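Antiterminator Q protein (Enterobacteria phage SfI, PDB 6JNY) acts in transcription antitermination, probably by associating with host RNA polymerase and letting it read through terminators. Local coordinates at residues S72-D77 / F139-V144; A96-Y101 / T125-V130; A105-M110 / I118-L123. All coordinates share one frame; numbering follows the deposited sequence.

Interaction 1: residues S72-D77 / F139-V144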
loop_
_atom_site.group_PDB
_atom_site.type_symbol
_atom_site.label_atom_id
_atom_site.label_comp_id
_atom_site.label_asym_id
_atom_site.label_seq_id
_atom_site.Cartn_x
_atom_site.Cartn_y
_atom_site.Cartn_z
ATOM N N SER A 72 -5.635 8.962 -4.604
ATOM C CA SER A 72 -5.388 10.379 -4.363
ATOM C C SER A 72 -4.304 10.610 -3.319
ATOM O O SER A 72 -3.760 11.719 -3.234
ATOM C CB SER A 72 -6.683 11.048 -3.914
ATOM O OG SER A 72 -6.968 10.753 -2.566
ATOM N N VAL A 73 -4.003 9.609 -2.503
ATOM C CA VAL A 73 -2.956 9.702 -1.501
ATOM C C VAL A 73 -1.643 9.116 -2.009
ATOM O O VAL A 73 -0.580 9.701 -1.802
ATOM C CB VAL A 73 -3.420 9.005 -0.201
ATOM C CG1 VAL A 73 -2.247 8.733 0.726
ATOM C CG2 VAL A 73 -4.502 9.840 0.500
ATOM N N MET A 74 -1.703 7.957 -2.667
ATOM C CA MET A 74 -0.523 7.167 -2.979
ATOM C C MET A 74 0.081 7.452 -4.344
ATOM O O MET A 74 1.149 6.906 -4.651
ATOM C CB MET A 74 -0.861 5.672 -2.906
ATOM C CG MET A 74 -1.353 5.208 -1.541
ATOM S SD MET A 74 -0.154 5.486 -0.222
ATOM C CE MET A 74 1.271 4.611 -0.869
ATOM N N TYR A 75 -0.575 8.262 -5.186
ATOM C CA TYR A 75 -0.019 8.519 -6.510
ATOM C C TYR A 75 1.357 9.161 -6.427
ATOM O O TYR A 75 2.132 9.063 -7.380
ATOM C CB TYR A 75 -0.960 9.404 -7.342
ATOM C CG TYR A 75 -0.865 10.877 -6.984
ATOM C CD1 TYR A 75 -1.634 11.415 -5.960
ATOM C CD2 TYR A 75 0.012 11.727 -7.659
ATOM C CE1 TYR A 75 -1.544 12.757 -5.620
ATOM C CE2 TYR A 75 0.116 13.059 -7.319
ATOM C CZ TYR A 75 -0.665 13.570 -6.305
ATOM O OH TYR A 75 -0.560 14.904 -5.971
ATOM N N ILE A 76 1.666 9.818 -5.307
ATOM C CA ILE A 76 2.933 10.532 -5.166
ATOM C C ILE A 76 4.118 9.573 -5.115
ATOM O O ILE A 76 5.240 9.947 -5.476
ATOM C CB ILE A 76 2.896 11.443 -3.926
ATOM C CG1 ILE A 76 2.680 10.610 -2.659
ATOM C CG2 ILE A 76 1.804 12.484 -4.065
ATOM C CD1 ILE A 76 3.272 11.212 -1.390
ATOM N N ASP A 77 3.904 8.335 -4.670
ATOM C CA ASP A 77 4.995 7.398 -4.400
ATOM C C ASP A 77 4.620 6.072 -5.051
ATOM O O ASP A 77 3.990 5.222 -4.416
ATOM C CB ASP A 77 5.199 7.261 -2.897
ATOM C CG ASP A 77 6.453 6.481 -2.534
ATOM O OD1 ASP A 77 6.997 5.762 -3.394
ATOM O OD2 ASP A 77 6.892 6.594 -1.370
ATOM N N PHE A 139 -0.562 5.311 7.535
ATOM C CA PHE A 139 -0.644 6.585 8.241
ATOM C C PHE A 139 -1.188 7.686 7.338
ATOM O O PHE A 139 -2.005 8.513 7.779
ATOM C CB PHE A 139 0.737 6.943 8.789
ATOM C CG PHE A 139 0.737 8.186 9.628
ATOM C CD1 PHE A 139 0.400 8.128 10.965
ATOM C CD2 PHE A 139 1.043 9.410 9.062
ATOM C CE1 PHE A 139 0.385 9.282 11.740
ATOM C CE2 PHE A 139 1.023 10.565 9.828
ATOM C CZ PHE A 139 0.697 10.493 11.161
ATOM N N MET A 140 -0.733 7.726 6.084
ATOM C CA MET A 140 -1.197 8.737 5.135
ATOM C C MET A 140 -2.649 8.498 4.748
ATOM O O MET A 140 -3.421 9.452 4.557
ATOM C CB MET A 140 -0.339 8.714 3.875
ATOM C CG MET A 140 1.109 9.133 4.050
ATOM S SD MET A 140 2.110 8.455 2.699
ATOM C CE MET A 140 1.430 9.349 1.306
ATOM N N ILE A 141 -3.030 7.232 4.586
ATOM C CA ILE A 141 -4.367 6.917 4.106
ATOM C C ILE A 141 -5.426 7.175 5.177
ATOM O O ILE A 141 -6.523 7.655 4.868
ATOM C CB ILE A 141 -4.409 5.476 3.568
ATOM C CG1 ILE A 141 -3.611 5.375 2.275
ATOM C CG2 ILE A 141 -5.838 5.052 3.311
ATOM C CD1 ILE A 141 -3.264 3.930 1.918
ATOM N N TYR A 142 -5.132 6.871 6.440
ATOM C CA TYR A 142 -6.139 6.853 7.500
ATOM C C TYR A 142 -6.998 8.122 7.589
ATOM O O TYR A 142 -8.231 8.018 7.534
ATOM C CB TYR A 142 -5.520 6.534 8.877
ATOM C CG TYR A 142 -6.524 6.732 9.990
ATOM C CD1 TYR A 142 -7.469 5.757 10.268
ATOM C CD2 TYR A 142 -6.586 7.927 10.701
ATOM C CE1 TYR A 142 -8.426 5.931 11.246
ATOM C CE2 TYR A 142 -7.546 8.115 11.679
ATOM C CZ TYR A 142 -8.459 7.110 11.951
ATOM O OH TYR A 142 -9.416 7.291 12.932
ATOM N N PRO A 143 -6.426 9.321 7.756
ATOM C CA PRO A 143 -7.306 10.494 7.912
ATOM C C PRO A 143 -8.136 10.767 6.684
ATOM O O PRO A 143 -9.263 11.267 6.800
ATOM C CB PRO A 143 -6.330 11.641 8.184
ATOM C CG PRO A 143 -5.059 11.212 7.531
ATOM C CD PRO A 143 -5.003 9.713 7.710
ATOM N N VAL A 144 -7.617 10.445 5.504
ATOM C CA VAL A 144 -8.354 10.693 4.274
ATOM C C VAL A 144 -9.514 9.725 4.135
ATOM O O VAL A 144 -10.595 10.099 3.669
ATOM C CB VAL A 144 -7.413 10.646 3.059
ATOM C CG1 VAL A 144 -8.153 11.043 1.793
ATOM C CG2 VAL A 144 -6.223 11.564 3.292
#

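Interaction 2: residues A96-Y101 / T125-V130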
loop_
_atom_site.group_PDB
_atom_site.type_symbol
_atom_site.label_atom_id
_atom_site.label_comp_id
_atom_site.label_asym_id
_atom_site.label_seq_id
_atom_site.Cartn_x
_atom_site.Cartn_y
_atom_site.Cartn_z
ATOM N N ALA A 96 7.417 -12.026 1.500
ATOM C CA ALA A 96 7.479 -12.259 0.062
ATOM C C ALA A 96 7.752 -10.971 -0.697
ATOM O O ALA A 96 8.519 -10.961 -1.666
ATOM C CB ALA A 96 6.195 -12.933 -0.423
ATOM N N ILE A 97 7.140 -9.863 -0.265
ATOM C CA ILE A 97 7.417 -8.576 -0.895
ATOM C C ILE A 97 8.869 -8.174 -0.675
ATOM O O ILE A 97 9.546 -7.708 -1.601
ATOM C CB ILE A 97 6.457 -7.513 -0.338
ATOM C CG1 ILE A 97 5.007 -7.879 -0.663
ATOM C CG2 ILE A 97 6.837 -6.126 -0.858
ATOM C CD1 ILE A 97 4.004 -7.049 0.145
ATOM N N ALA A 98 9.375 -8.378 0.540
ATOM C CA ALA A 98 10.754 -8.002 0.832
ATOM C C ALA A 98 11.750 -8.852 0.057
ATOM O O ALA A 98 12.800 -8.348 -0.356
ATOM C CB ALA A 98 11.022 -8.090 2.331
ATOM N N SER A 99 11.441 -10.131 -0.158
ATOM C CA SER A 99 12.344 -10.983 -0.926
ATOM C C SER A 99 12.542 -10.449 -2.335
ATOM O O SER A 99 13.670 -10.423 -2.844
ATOM C CB SER A 99 11.805 -12.412 -0.966
ATOM O OG SER A 99 12.653 -13.244 -1.739
ATOM N N TYR A 100 11.461 -10.020 -2.986
ATOM C CA TYR A 100 11.582 -9.472 -4.332
ATOM C C TYR A 100 12.244 -8.100 -4.313
ATOM O O TYR A 100 13.048 -7.785 -5.196
ATOM C CB TYR A 100 10.220 -9.384 -5.016
ATOM C CG TYR A 100 10.347 -8.935 -6.448
ATOM C CD1 TYR A 100 10.018 -7.644 -6.821
ATOM C CD2 TYR A 100 10.839 -9.797 -7.425
ATOM C CE1 TYR A 100 10.153 -7.222 -8.128
ATOM C CE2 TYR A 100 10.979 -9.386 -8.735
ATOM C CZ TYR A 100 10.632 -8.094 -9.081
ATOM O OH TYR A 100 10.766 -7.669 -10.386
ATOM N N TYR A 101 11.875 -7.267 -3.334
ATOM C CA TYR A 101 12.495 -5.960 -3.131
ATOM C C TYR A 101 14.004 -6.105 -2.985
ATOM O O TYR A 101 14.776 -5.357 -3.595
ATOM C CB TYR A 101 11.870 -5.389 -1.851
ATOM C CG TYR A 101 12.212 -3.985 -1.379
ATOM C CD1 TYR A 101 11.232 -3.002 -1.342
ATOM C CD2 TYR A 101 13.466 -3.677 -0.865
ATOM C CE1 TYR A 101 11.505 -1.737 -0.861
ATOM C CE2 TYR A 101 13.753 -2.403 -0.384
ATOM C CZ TYR A 101 12.767 -1.443 -0.392
ATOM O OH TYR A 101 13.037 -0.178 0.087
ATOM N N THR A 125 17.527 -5.419 6.002
ATOM C CA THR A 125 17.217 -4.021 5.723
ATOM C C THR A 125 15.988 -3.903 4.837
ATOM O O THR A 125 15.121 -3.059 5.079
ATOM C CB THR A 125 18.418 -3.352 5.057
ATOM O OG1 THR A 125 19.508 -3.307 5.982
ATOM C CG2 THR A 125 18.077 -1.927 4.622
ATOM N N CYS A 126 15.892 -4.743 3.809
ATOM C CA CYS A 126 14.744 -4.684 2.912
ATOM C C CYS A 126 13.454 -5.047 3.638
ATOM O O CYS A 126 12.407 -4.438 3.392
ATOM C CB CYS A 126 14.978 -5.593 1.711
ATOM S SG CYS A 126 16.304 -4.986 0.628
ATOM N N ARG A 127 13.510 -6.020 4.554
ATOM C CA ARG A 127 12.320 -6.353 5.335
ATOM C C ARG A 127 11.866 -5.174 6.186
ATOM O O ARG A 127 10.665 -4.881 6.266
ATOM C CB ARG A 127 12.600 -7.552 6.235
ATOM C CG ARG A 127 12.640 -8.852 5.497
ATOM C CD ARG A 127 13.189 -9.938 6.390
ATOM N NE ARG A 127 13.121 -11.219 5.713
ATOM C CZ ARG A 127 13.716 -12.327 6.139
ATOM N NH1 ARG A 127 14.432 -12.310 7.252
ATOM N NH2 ARG A 127 13.587 -13.445 5.442
ATOM N N ARG A 128 12.810 -4.490 6.837
ATOM C CA ARG A 128 12.457 -3.328 7.644
ATOM C C ARG A 128 11.856 -2.225 6.783
ATOM O O ARG A 128 10.857 -1.603 7.166
ATOM C CB ARG A 128 13.687 -2.817 8.398
ATOM C CG ARG A 128 13.379 -1.612 9.267
ATOM C CD ARG A 128 14.596 -1.081 10.015
ATOM N NE ARG A 128 15.772 -0.913 9.166
ATOM C CZ ARG A 128 15.978 0.125 8.360
ATOM N NH1 ARG A 128 15.081 1.101 8.278
ATOM N NH2 ARG A 128 17.088 0.190 7.632
ATOM N N GLU A 129 12.440 -1.979 5.606
ATOM C CA GLU A 129 11.929 -0.925 4.734
ATOM C C GLU A 129 10.528 -1.240 4.230
ATOM O O GLU A 129 9.692 -0.337 4.135
ATOM C CB GLU A 129 12.902 -0.665 3.587
ATOM C CG GLU A 129 14.143 0.087 4.068
ATOM C CD GLU A 129 15.204 0.251 3.007
ATOM O OE1 GLU A 129 14.985 -0.179 1.857
ATOM O OE2 GLU A 129 16.270 0.824 3.331
ATOM N N VAL A 130 10.241 -2.502 3.896
ATOM C CA VAL A 130 8.888 -2.831 3.451
ATOM C C VAL A 130 7.881 -2.576 4.566
ATOM O O VAL A 130 6.808 -2.000 4.339
ATOM C CB VAL A 130 8.818 -4.276 2.926
ATOM C CG1 VAL A 130 7.356 -4.732 2.818
ATOM C CG2 VAL A 130 9.524 -4.367 1.585
#

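Interaction 3: residues A105-M110 / I118-L123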
loop_
_atom_site.group_PDB
_atom_site.type_symbol
_atom_site.label_atom_id
_atom_site.label_comp_id
_atom_site.label_asym_id
_atom_site.label_seq_id
_atom_site.Cartn_x
_atom_site.Cartn_y
_atom_site.Cartn_z
ATOM N N ALA A 105 17.126 -4.969 -5.747
ATOM C CA ALA A 105 17.602 -3.728 -5.148
ATOM C C ALA A 105 18.855 -3.218 -5.854
ATOM O O ALA A 105 19.706 -3.998 -6.286
ATOM C CB ALA A 105 17.895 -3.943 -3.664
ATOM N N ARG A 106 18.965 -1.889 -5.958
ATOM C CA ARG A 106 20.091 -1.208 -6.577
ATOM C C ARG A 106 21.221 -1.013 -5.572
ATOM O O ARG A 106 20.997 -1.020 -4.355
ATOM C CB ARG A 106 19.642 0.157 -7.103
ATOM C CG ARG A 106 18.682 0.072 -8.272
ATOM C CD ARG A 106 19.307 -0.731 -9.402
ATOM N NE ARG A 106 19.343 -0.000 -10.663
ATOM C CZ ARG A 106 19.131 -0.556 -11.853
ATOM N NH1 ARG A 106 18.865 -1.855 -11.946
ATOM N NH2 ARG A 106 19.182 0.187 -12.952
ATOM N N PRO A 107 22.456 -0.845 -6.049
ATOM C CA PRO A 107 23.549 -0.496 -5.133
ATOM C C PRO A 107 23.258 0.843 -4.477
ATOM O O PRO A 107 22.740 1.762 -5.114
ATOM C CB PRO A 107 24.771 -0.398 -6.054
ATOM C CG PRO A 107 24.379 -1.046 -7.333
ATOM C CD PRO A 107 22.903 -0.923 -7.452
ATOM N N ARG A 108 23.587 0.947 -3.192
ATOM C CA ARG A 108 23.338 2.161 -2.428
ATOM C C ARG A 108 24.636 2.657 -1.820
ATOM O O ARG A 108 25.552 1.875 -1.553
ATOM C CB ARG A 108 22.419 1.908 -1.240
ATOM C CG ARG A 108 21.085 1.341 -1.557
ATOM C CD ARG A 108 20.352 1.117 -0.260
ATOM N NE ARG A 108 18.989 0.682 -0.498
ATOM C CZ ARG A 108 18.092 0.506 0.460
ATOM N NH1 ARG A 108 18.420 0.722 1.725
ATOM N NH2 ARG A 108 16.874 0.101 0.146
ATOM N N LYS A 109 24.685 3.961 -1.567
ATOM C CA LYS A 109 25.742 4.550 -0.756
ATOM C C LYS A 109 25.388 4.311 0.705
ATOM O O LYS A 109 24.408 4.869 1.211
ATOM C CB LYS A 109 25.857 6.042 -1.056
ATOM C CG LYS A 109 27.156 6.649 -0.591
ATOM C CD LYS A 109 27.235 8.130 -0.919
ATOM C CE LYS A 109 27.219 8.395 -2.414
ATOM N NZ LYS A 109 27.402 9.868 -2.651
ATOM N N MET A 110 26.158 3.466 1.383
ATOM C CA MET A 110 25.900 3.125 2.776
ATOM C C MET A 110 26.953 3.762 3.673
ATOM O O MET A 110 28.156 3.623 3.429
ATOM C CB MET A 110 25.849 1.610 2.977
ATOM C CG MET A 110 24.508 1.004 2.590
ATOM S SD MET A 110 24.461 -0.777 2.806
ATOM C CE MET A 110 25.067 -0.931 4.484
ATOM N N ILE A 118 29.764 1.387 -1.227
ATOM C CA ILE A 118 28.652 1.069 -2.120
ATOM C C ILE A 118 28.323 -0.405 -1.959
ATOM O O ILE A 118 29.198 -1.264 -2.116
ATOM C CB ILE A 118 28.996 1.393 -3.585
ATOM C CG1 ILE A 118 29.388 2.863 -3.742
ATOM C CG2 ILE A 118 27.838 1.000 -4.504
ATOM C CD1 ILE A 118 28.350 3.845 -3.220
ATOM N N GLN A 119 27.062 -0.703 -1.649
ATOM C CA GLN A 119 26.646 -2.078 -1.401
ATOM C C GLN A 119 25.137 -2.162 -1.571
ATOM O O GLN A 119 24.418 -1.204 -1.282
ATOM C CB GLN A 119 27.032 -2.474 0.026
ATOM C CG GLN A 119 26.984 -3.956 0.335
ATOM C CD GLN A 119 27.579 -4.261 1.697
ATOM O OE1 GLN A 119 27.388 -3.505 2.649
ATOM N NE2 GLN A 119 28.313 -5.367 1.793
ATOM N N LYS A 120 24.664 -3.309 -2.060
ATOM C CA LYS A 120 23.231 -3.542 -2.089
ATOM C C LYS A 120 22.722 -3.815 -0.672
ATOM O O LYS A 120 23.453 -4.346 0.169
ATOM C CB LYS A 120 22.909 -4.724 -3.002
ATOM C CG LYS A 120 22.905 -4.351 -4.475
ATOM C CD LYS A 120 22.555 -5.525 -5.364
ATOM C CE LYS A 120 22.850 -5.202 -6.822
ATOM N NZ LYS A 120 22.410 -6.282 -7.749
ATOM N N PRO A 121 21.479 -3.441 -0.371
ATOM C CA PRO A 121 20.977 -3.607 0.994
ATOM C C PRO A 121 20.786 -5.074 1.359
ATOM O O PRO A 121 20.483 -5.920 0.513
ATOM C CB PRO A 121 19.632 -2.863 0.970
ATOM C CG PRO A 121 19.210 -2.903 -0.437
ATOM C CD PRO A 121 20.481 -2.815 -1.252
ATOM N N SER A 122 20.975 -5.360 2.643
ATOM C CA SER A 122 20.761 -6.700 3.163
ATOM C C SER A 122 19.277 -7.052 3.112
ATOM O O SER A 122 18.411 -6.187 2.935
ATOM C CB SER A 122 21.266 -6.794 4.602
ATOM O OG SER A 122 20.428 -6.088 5.498
ATOM N N LEU A 123 18.985 -8.350 3.254
ATOM C CA LEU A 123 17.591 -8.775 3.314
ATOM C C LEU A 123 16.913 -8.234 4.565
ATOM O O LEU A 123 15.744 -7.836 4.524
ATOM C CB LEU A 123 17.501 -10.301 3.252
ATOM C CG LEU A 123 16.101 -10.915 3.224
ATOM C CD1 LEU A 123 15.338 -10.517 1.969
ATOM C CD2 LEU A 123 16.210 -12.442 3.325
HETATM O O HOH W 1 19.819 -6.512 -7.522
#

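Interaction 1: residues S72-D77 / F139-V144
V73 is the residue on which this contact turns: its two methyls divide three residues of the long helix 123-155 between them. CG1 lies 3.7 Å from M140 CB and 3.9 Å from I141 CG1, while CG2 meets V144 CG2 tip to tip at 3.7 Å. A beta-branched valine suits the place, because its two short arms fill the gap between successive helical turns without a flexible tail. On the inner side M74 crosses I141 at about a right angle, with M74 SD 4.1 Å from I141 CD1. Both residues are buried, since A80, F81 and L84 of helix 78-90 close over M74, and L84 together with L16 of helix 10-28 covers I141. The other side is looser. Here the exposed I76, within the type I turn M74-D77, extends CD1 toward M140 CE, 3.8 Å away, tip to tip. The M140 chain bends at its last torsion (chi3 66°), which sets CE between I76 CD1 and V73, 3.7 Å from V73 O. At the end of this turn D77 caps helix 78-90 through OD1 and the backbone N of A80. No hydrogen bond or salt bridge crosses between 72-77 and 139-144; the join is apolar throughout, so its stability should come from hydrophobic burial and the fit of methyl and thioether groups.

Interaction 2: residues A96-Y101 / T125-V130
E129 OE1 is gripped by two groups, the hydroxyl of Y101, which donates to it, and the guanidinium of R108 through a salt bridge. The Y101 OH to E129 OE1 bond is short, 2.6 Å, and reaches the oxygen on its anti side, 28° out of the carboxylate plane. K79 also bonds to the Y101 hydroxyl, so a small polar network of acid, phenol and two basic groups closes one end of a helix-helix packing. The helices are 94-103 and the start of 123-155; the axes of 96-101 and 125-130 come within 8.5 Å, their N-to-C directions 124° apart, and in sequence the helices flank a beta hairpin. CG of Y101 is anti to the backbone N (chi1 -176°), which starts the side chain toward helix 123-155; the ring then lies between C126 and V130. C126 SG sits at the ring edge, 3.5 Å from Y101 CD2, a sulfur-aromatic contact, and the C126 carbonyl O lies over one face. V130 CG2 lies 3.7 Å from Y101 CD1, the two side chains running past each other in opposite directions. Closer to the crossing the backbones come close, with the CA atoms of A98 and R127 5.0 Å apart, a separation that suits alanine, whose lone methyl takes little space. R127 suits the outer margin: it is exposed, its chain is extended from CG to NE, and its aliphatic root covers A98, with R127 CG 3.6 Å from A98 CB. Deeper in, between two buried residues, V130 CG1 rests 4.0 Å from I97 CG2.

Interaction 3: residues A105-M110 / I118-L123
R108 and Q119 face each other as an antiparallel hydrogen-bonded pair, joined by two backbone bonds of 3.0 Å, R108 N to Q119 O and Q119 N to R108 O. This is the open end of a beta hairpin made of strands 108-112 and 115-119, which M110 continues through backbone bonds with R117. The two bonds differ in direction: Q119 N approaches R108 O in the carbonyl plane, at a C=O...N angle of 156°, whereas R108 N stands well above the plane of the Q119 carbonyl, 55° out of it. I118 CA adds a CH...O contact to R108 O. In the neighbouring non-hydrogen-bonded pair, K109 and I118 share one face of the hairpin; there I118 CD1 leans 3.7 Å from K109 CA, and I118 CG2 packs against the ring of P107. R108 and Q119 take the other face, where M110 crosses Q119 obliquely, its SD and CE near Q119 OE1, with M110 CE 3.9 Å from that oxygen. Beyond the strands the two segments still touch through P121, which is buried. Its CG lies 3.6 Å from A105 CB and also over one face of the R108 guanidinium, offset toward the rim. A proline suits this place: its compact apolar ring offers a surface to methyl and guanidinium alike. The R108 chain, extended from CG to NE, crosses this ring at about a right angle and holds its charged tip in a salt bridge with E129 of helix 123-155. K120 instead lays its methylenes beside the A105 carbonyl, CD 3.4 Å from A105 O. A water bridges the same pair, donating to A105 O at 2.8 Å and accepting from K120 NZ at 2.6 Å.

Helix 123-155 is the common element: its early turns carry one half of interaction 2, its middle one half of interaction 1, and it follows the hairpin of interaction 3 in the chain. Interactions 2 and 3 form a continuous unit, with centres about 13 Å apart, joined by the salt bridge of R108 NH2 to E129 OE1 at 2.6 Å and by C126 SG against P121 CG at 3.7 Å. These two links tie the hairpin to helix 123-155, while R108 NH2 also packs near Y101 OH of helix 94-103, 3.8 Å away. Interaction 1 stands apart, its centre about 21 Å from that of interaction 2, on the opposite side of the chain's centre, and about 27 Å from that of interaction 3.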